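Local coordinates for Ice-binding protein (PDB 5UYT), which probably binds to ice crystals and restrains their growth, as a bacterial antifreeze protein with two ice-binding-like beta-solenoid domains, at residues N374-F379 / I392-E397; N94-Q99 / K122-L127. All coordinates share one frame; numbering follows the deposited sequence.

Interaction 1: N374-F379 / I392-E397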
loop_
_atom_site.group_PDB
_atom_site.type_symbol
_atom_site.label_atom_id
_atom_site.label_comp_id
_atom_site.label_asym_id
_atom_site.label_seq_id
_atom_site.Cartn_x
_atom_site.Cartn_y
_atom_site.Cartn_z
ATOM N N ASN A 374 4.821 -20.233 6.276
ATOM C CA ASN A 374 4.003 -21.476 6.228
ATOM C C ASN A 374 3.990 -22.099 4.814
ATOM O O ASN A 374 4.417 -21.447 3.850
ATOM C CB ASN A 374 2.581 -21.126 6.701
ATOM C CG ASN A 374 1.921 -22.253 7.457
ATOM O OD1 ASN A 374 2.284 -23.420 7.301
ATOM N ND2 ASN A 374 0.898 -21.913 8.260
ATOM N N ASP A 375 3.524 -23.361 4.694
ATOM C CA ASP A 375 3.650 -24.149 3.447
ATOM C C ASP A 375 3.190 -23.352 2.219
ATOM O O ASP A 375 2.113 -22.738 2.225
ATOM C CB ASP A 375 2.790 -25.417 3.465
ATOM C CG ASP A 375 3.014 -26.322 4.689
ATOM O OD1 ASP A 375 3.656 -25.938 5.686
ATOM O OD2 ASP A 375 2.480 -27.461 4.623
ATOM N N TYR A 376 3.973 -23.420 1.158
ATOM C CA TYR A 376 3.589 -22.856 -0.155
ATOM C C TYR A 376 3.405 -21.340 -0.131
ATOM O O TYR A 376 2.759 -20.761 -1.006
ATOM C CB TYR A 376 2.402 -23.649 -0.812
ATOM C CG TYR A 376 2.867 -25.023 -1.159
ATOM C CD1 TYR A 376 3.654 -25.219 -2.285
ATOM C CD2 TYR A 376 2.657 -26.098 -0.281
ATOM C CE1 TYR A 376 4.153 -26.471 -2.595
ATOM C CE2 TYR A 376 3.168 -27.379 -0.579
ATOM C CZ TYR A 376 3.935 -27.532 -1.714
ATOM O OH TYR A 376 4.461 -28.780 -2.023
ATOM N N THR A 377 4.050 -20.691 0.817
ATOM C CA THR A 377 4.121 -19.210 0.800
ATOM C C THR A 377 5.087 -18.727 -0.293
ATOM O O THR A 377 6.104 -19.366 -0.537
ATOM C CB THR A 377 4.521 -18.709 2.180
ATOM O OG1 THR A 377 3.403 -18.981 3.064
ATOM C CG2 THR A 377 4.860 -17.214 2.158
ATOM N N LYS A 378 4.703 -17.660 -0.992
ATOM C CA LYS A 378 5.543 -17.062 -2.031
ATOM C C LYS A 378 6.024 -15.752 -1.437
ATOM O O LYS A 378 5.280 -14.741 -1.425
ATOM C CB LYS A 378 4.766 -16.851 -3.350
ATOM C CG LYS A 378 4.351 -18.185 -3.977
ATOM C CD LYS A 378 3.614 -18.009 -5.298
ATOM C CE LYS A 378 3.486 -19.383 -5.971
ATOM N NZ LYS A 378 2.647 -19.222 -7.180
ATOM N N PHE A 379 7.248 -15.766 -0.923
ATOM C CA PHE A 379 7.761 -14.614 -0.183
ATOM C C PHE A 379 8.761 -13.848 -1.043
ATOM O O PHE A 379 9.474 -14.461 -1.869
ATOM C CB PHE A 379 8.402 -15.031 1.179
ATOM C CG PHE A 379 8.232 -13.969 2.271
ATOM C CD1 PHE A 379 7.010 -13.857 2.935
ATOM C CD2 PHE A 379 9.251 -13.064 2.571
ATOM C CE1 PHE A 379 6.784 -12.862 3.900
ATOM C CE2 PHE A 379 9.036 -12.064 3.532
ATOM C CZ PHE A 379 7.816 -11.966 4.186
ATOM N N ILE A 392 11.100 -22.456 7.591
ATOM C CA ILE A 392 10.611 -22.203 6.239
ATOM C C ILE A 392 10.069 -23.533 5.738
ATOM O O ILE A 392 10.815 -24.509 5.539
ATOM C CB ILE A 392 11.684 -21.663 5.282
ATOM C CG1 ILE A 392 12.522 -20.563 5.956
ATOM C CG2 ILE A 392 10.999 -21.141 4.011
ATOM C CD1 ILE A 392 13.629 -20.004 5.095
ATOM N N ASN A 393 8.743 -23.574 5.625
ATOM C CA ASN A 393 8.013 -24.845 5.424
ATOM C C ASN A 393 7.924 -25.319 3.995
ATOM O O ASN A 393 8.314 -24.610 3.065
ATOM C CB ASN A 393 6.582 -24.691 6.047
ATOM C CG ASN A 393 6.605 -24.721 7.582
ATOM O OD1 ASN A 393 6.824 -25.797 8.193
ATOM N ND2 ASN A 393 6.435 -23.546 8.220
ATOM N N THR A 394 7.426 -26.545 3.832
ATOM C CA THR A 394 7.373 -27.197 2.533
ATOM C C THR A 394 6.902 -26.277 1.397
ATOM O O THR A 394 5.836 -25.684 1.485
ATOM C CB THR A 394 6.378 -28.350 2.620
ATOM O OG1 THR A 394 6.838 -29.275 3.638
ATOM C CG2 THR A 394 6.280 -29.084 1.246
ATOM N N GLY A 395 7.685 -26.202 0.321
ATOM C CA GLY A 395 7.177 -25.634 -0.897
ATOM C C GLY A 395 7.305 -24.117 -0.949
ATOM O O GLY A 395 6.972 -23.524 -1.969
ATOM N N VAL A 396 7.804 -23.496 0.122
ATOM C CA VAL A 396 7.962 -22.031 0.122
ATOM C C VAL A 396 8.905 -21.628 -1.020
ATOM O O VAL A 396 9.924 -22.331 -1.258
ATOM C CB VAL A 396 8.502 -21.555 1.484
ATOM C CG1 VAL A 396 9.004 -20.093 1.373
ATOM C CG2 VAL A 396 7.394 -21.618 2.533
ATOM N N GLU A 397 8.568 -20.521 -1.707
ATOM C CA GLU A 397 9.452 -19.946 -2.736
ATOM C C GLU A 397 9.870 -18.601 -2.185
ATOM O O GLU A 397 9.017 -17.835 -1.706
ATOM C CB GLU A 397 8.667 -19.754 -4.046
ATOM C CG GLU A 397 8.213 -21.094 -4.631
ATOM C CD GLU A 397 7.302 -20.958 -5.846
ATOM O OE1 GLU A 397 7.012 -19.827 -6.254
ATOM O OE2 GLU A 397 6.899 -22.013 -6.380
HETATM O O HOH W 1 5.409 -21.458 -2.923
#
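Tyr376 lays one ring face over Gly395, whose CA sits 3.9 Å from the Tyr376 ring centroid in a CH-pi contact. Tyr376 CB points away, but CG, anti to the carbonyl carbon (chi1 -67°), turns back toward Thr394 O, which lies under the same face near the rim and accepts a hydrogen bond from Tyr376 N. This contact and bond join two stacked type II turns, Asn374 to Thr377 and Asn393 to Val396. A CB on Gly395 would strike Tyr376 CE1 and be jammed against Thr394 O. Thr377 OG1 bonds Asn374 O at 2.8 Å from above the carbonyl plane, on the side where Thr377 N also arrives. A water bridges Thr377 O and Gly395 O. Asp375 OD1 lies 3.2 Å from Asn393 CB, while Asn393 ND2 bonds Leu373 O. An alanine in place of Asn393 would probably leave Leu373 O without this donor and open a gap beside Asn374 CA. Lys378 and Glu397 run side by side, but Lys378 NZ stays 4.5 Å from Glu397 OE1, beyond salt-bridge range. Bonds from Glu397 N to Thr377 O and Phe379 N to Glu397 O begin the parallel pairing of strands 378-380 and 397-404; Phe379 and Val396 touch Leu373 of strand 371-373.

Interaction 2: N94-Q99 / K122-L127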
loop_
_atom_site.group_PDB
_atom_site.type_symbol
_atom_site.label_atom_id
_atom_site.label_comp_id
_atom_site.label_asym_id
_atom_site.label_seq_id
_atom_site.Cartn_x
_atom_site.Cartn_y
_atom_site.Cartn_z
ATOM N N ASN A 94 -16.365 22.306 -17.581
ATOM C CA ASN A 94 -17.001 22.626 -16.307
ATOM C C ASN A 94 -18.503 22.517 -16.496
ATOM O O ASN A 94 -19.121 23.374 -17.133
ATOM C CB ASN A 94 -16.603 24.028 -15.836
ATOM C CG ASN A 94 -15.111 24.183 -15.697
ATOM O OD1 ASN A 94 -14.397 23.204 -15.426
ATOM N ND2 ASN A 94 -14.623 25.399 -15.887
ATOM N N TYR A 95 -19.066 21.448 -15.947
ATOM C CA TYR A 95 -20.452 21.049 -16.184
ATOM C C TYR A 95 -21.358 21.472 -15.034
ATOM O O TYR A 95 -21.135 21.096 -13.892
ATOM C CB TYR A 95 -20.519 19.525 -16.428
ATOM C CG TYR A 95 -19.786 19.137 -17.710
ATOM C CD1 TYR A 95 -20.355 19.391 -18.963
ATOM C CD2 TYR A 95 -18.509 18.560 -17.673
ATOM C CE1 TYR A 95 -19.687 19.065 -20.140
ATOM C CE2 TYR A 95 -17.843 18.234 -18.839
ATOM C CZ TYR A 95 -18.435 18.490 -20.073
ATOM O OH TYR A 95 -17.777 18.177 -21.248
ATOM N N PHE A 96 -22.382 22.262 -15.356
ATOM C CA PHE A 96 -23.316 22.774 -14.356
ATOM C C PHE A 96 -24.608 21.958 -14.382
ATOM O O PHE A 96 -25.255 21.803 -15.436
ATOM C CB PHE A 96 -23.595 24.278 -14.590
ATOM C CG PHE A 96 -24.687 24.853 -13.720
ATOM C CD1 PHE A 96 -24.408 25.326 -12.443
ATOM C CD2 PHE A 96 -26.000 24.945 -14.193
ATOM C CE1 PHE A 96 -25.413 25.868 -11.648
ATOM C CE2 PHE A 96 -27.007 25.474 -13.403
ATOM C CZ PHE A 96 -26.714 25.941 -12.127
ATOM N N ILE A 97 -24.970 21.421 -13.225
ATOM C CA ILE A 97 -26.251 20.743 -13.062
ATOM C C ILE A 97 -27.000 21.451 -11.930
ATOM O O ILE A 97 -26.649 21.289 -10.762
ATOM C CB ILE A 97 -26.077 19.234 -12.741
ATOM C CG1 ILE A 97 -25.246 18.543 -13.838
ATOM C CG2 ILE A 97 -27.453 18.585 -12.602
ATOM C CD1 ILE A 97 -24.948 17.083 -13.596
ATOM N N GLY A 98 -28.033 22.226 -12.278
ATOM C CA GLY A 98 -28.674 23.137 -11.311
ATOM C C GLY A 98 -29.740 22.502 -10.435
ATOM O O GLY A 98 -30.786 23.105 -10.176
ATOM N N GLN A 99 -29.459 21.289 -9.965
ATOM C CA GLN A 99 -30.373 20.484 -9.141
ATOM C C GLN A 99 -29.581 19.257 -8.695
ATOM O O GLN A 99 -28.413 19.109 -9.074
ATOM C CB GLN A 99 -31.620 20.071 -9.946
ATOM C CG GLN A 99 -31.312 19.195 -11.166
ATOM C CD GLN A 99 -32.513 18.987 -12.068
ATOM O OE1 GLN A 99 -33.460 18.272 -11.714
ATOM N NE2 GLN A 99 -32.479 19.603 -13.251
ATOM N N LYS A 122 -20.350 20.681 -11.260
ATOM C CA LYS A 122 -20.989 21.542 -10.274
ATOM C C LYS A 122 -22.401 21.024 -10.025
ATOM O O LYS A 122 -23.315 21.253 -10.825
ATOM C CB LYS A 122 -20.980 22.989 -10.756
ATOM C CG LYS A 122 -19.564 23.507 -10.951
ATOM C CD LYS A 122 -19.530 24.925 -11.486
ATOM C CE LYS A 122 -19.499 25.967 -10.376
ATOM N NZ LYS A 122 -19.523 27.334 -10.972
ATOM N N ILE A 123 -22.565 20.298 -8.922
ATOM C CA ILE A 123 -23.855 19.676 -8.611
ATOM C C ILE A 123 -24.597 20.483 -7.540
ATOM O O ILE A 123 -24.214 20.453 -6.369
ATOM C CB ILE A 123 -23.698 18.205 -8.136
ATOM C CG1 ILE A 123 -22.784 17.341 -9.067
ATOM C CG2 ILE A 123 -25.066 17.577 -7.879
ATOM C CD1 ILE A 123 -23.167 17.359 -10.544
ATOM N N GLN A 124 -25.654 21.203 -7.938
ATOM C CA GLN A 124 -26.362 22.111 -7.022
ATOM C C GLN A 124 -27.495 21.369 -6.320
ATOM O O GLN A 124 -28.681 21.671 -6.505
ATOM C CB GLN A 124 -26.898 23.351 -7.762
ATOM C CG GLN A 124 -25.870 23.971 -8.696
ATOM C CD GLN A 124 -24.636 24.420 -7.951
ATOM O OE1 GLN A 124 -23.564 23.840 -8.085
ATOM N NE2 GLN A 124 -24.798 25.453 -7.137
ATOM N N GLY A 125 -27.105 20.392 -5.514
ATOM C CA GLY A 125 -28.034 19.463 -4.913
ATOM C C GLY A 125 -27.251 18.233 -4.545
ATOM O O GLY A 125 -26.019 18.250 -4.579
ATOM N N ALA A 126 -27.955 17.164 -4.184
ATOM C CA ALA A 126 -27.296 15.912 -3.793
ATOM C C ALA A 126 -26.792 15.146 -5.029
ATOM O O ALA A 126 -27.212 15.423 -6.170
ATOM C CB ALA A 126 -28.251 15.054 -2.972
ATOM N N LEU A 127 -25.883 14.201 -4.805
ATOM C CA LEU A 127 -25.416 13.319 -5.868
ATOM C C LEU A 127 -25.559 11.870 -5.401
ATOM O O LEU A 127 -25.027 11.513 -4.364
ATOM C CB LEU A 127 -23.974 13.642 -6.239
ATOM C CG LEU A 127 -23.271 12.712 -7.236
ATOM C CD1 LEU A 127 -23.853 12.846 -8.645
ATOM C CD2 LEU A 127 -21.770 12.988 -7.229
#
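Phe96 with Lys122 and Ile97 with Ile123 form the parallel pairing of strands 93-97 and 119-123, on neighbouring coils of the N-terminal ice-binding-like region. Three nearly straight backbone bonds hold it: Lys122 N to Tyr95 O (2.8 Å), Ile97 N to Lys122 O and Gln124 N to Ile97 O. Ile97 O also receives a weak bond from Gln99 N, where the first strand bends into its turn.

On one face of the sheet the two isoleucines lie side by side and point the same way, Ile97 CD1 meeting Ile123 CD1 at 3.5 Å. Ile123 has both torsions near -50°, so its CD1 folds back to the partner strand, and it also touches Ala101. The other face carries Phe96 and Lys122. Lys122 CB passes Tyr95 O, and its chain then bends at chi3 (91°) before the ammonium bonds Asn72 O and Ala74 O at the C-terminal end of helix 55-73, whose dipole would probably favour the positive charge.

Gln124 centres an inverse gamma turn. Its side chain crosses Phe96 at about a right angle, Gln124 CG 3.5 Å from Phe96 CE1 in an oblique approach, with ring and amide planes 27° apart; Gln124 OE1 is bonded by Lys149 NZ of the next strand, 146-150. Gly98 N lies above one face of the Phe96 ring, toward its rim. Farther along, Gln99 CA approaches Gln124 O at 3.3 Å, and a CB on Gly125 would collide with Gln99 C.

In-register parallel strands from successive coils, with stacked aliphatic residues on one face and a long helix running alongside the solenoid, are characteristic of the right-handed beta-helix of ice-binding proteins.

Overall arrangement
Interactions 1 and 2 belong to different ice-binding-like regions, 227-417 and 15-200, and do not touch: their centres are 54 Å apart and their nearest atoms about 39 Å apart, on opposite sides of the centre of the chain. Each joins parts of the chain that stack in parallel on adjacent coils. Segments 94-99 and 122-127 meet along strands and then diverge into turns, whereas 374-379 and 392-397 meet at stacked turns and lead into strands. The disulfide Cys144-Cys205 lies in the N-terminal half and Cys223-Cys422 in the C-terminal half. No ligand marks an ice-binding site at either contact.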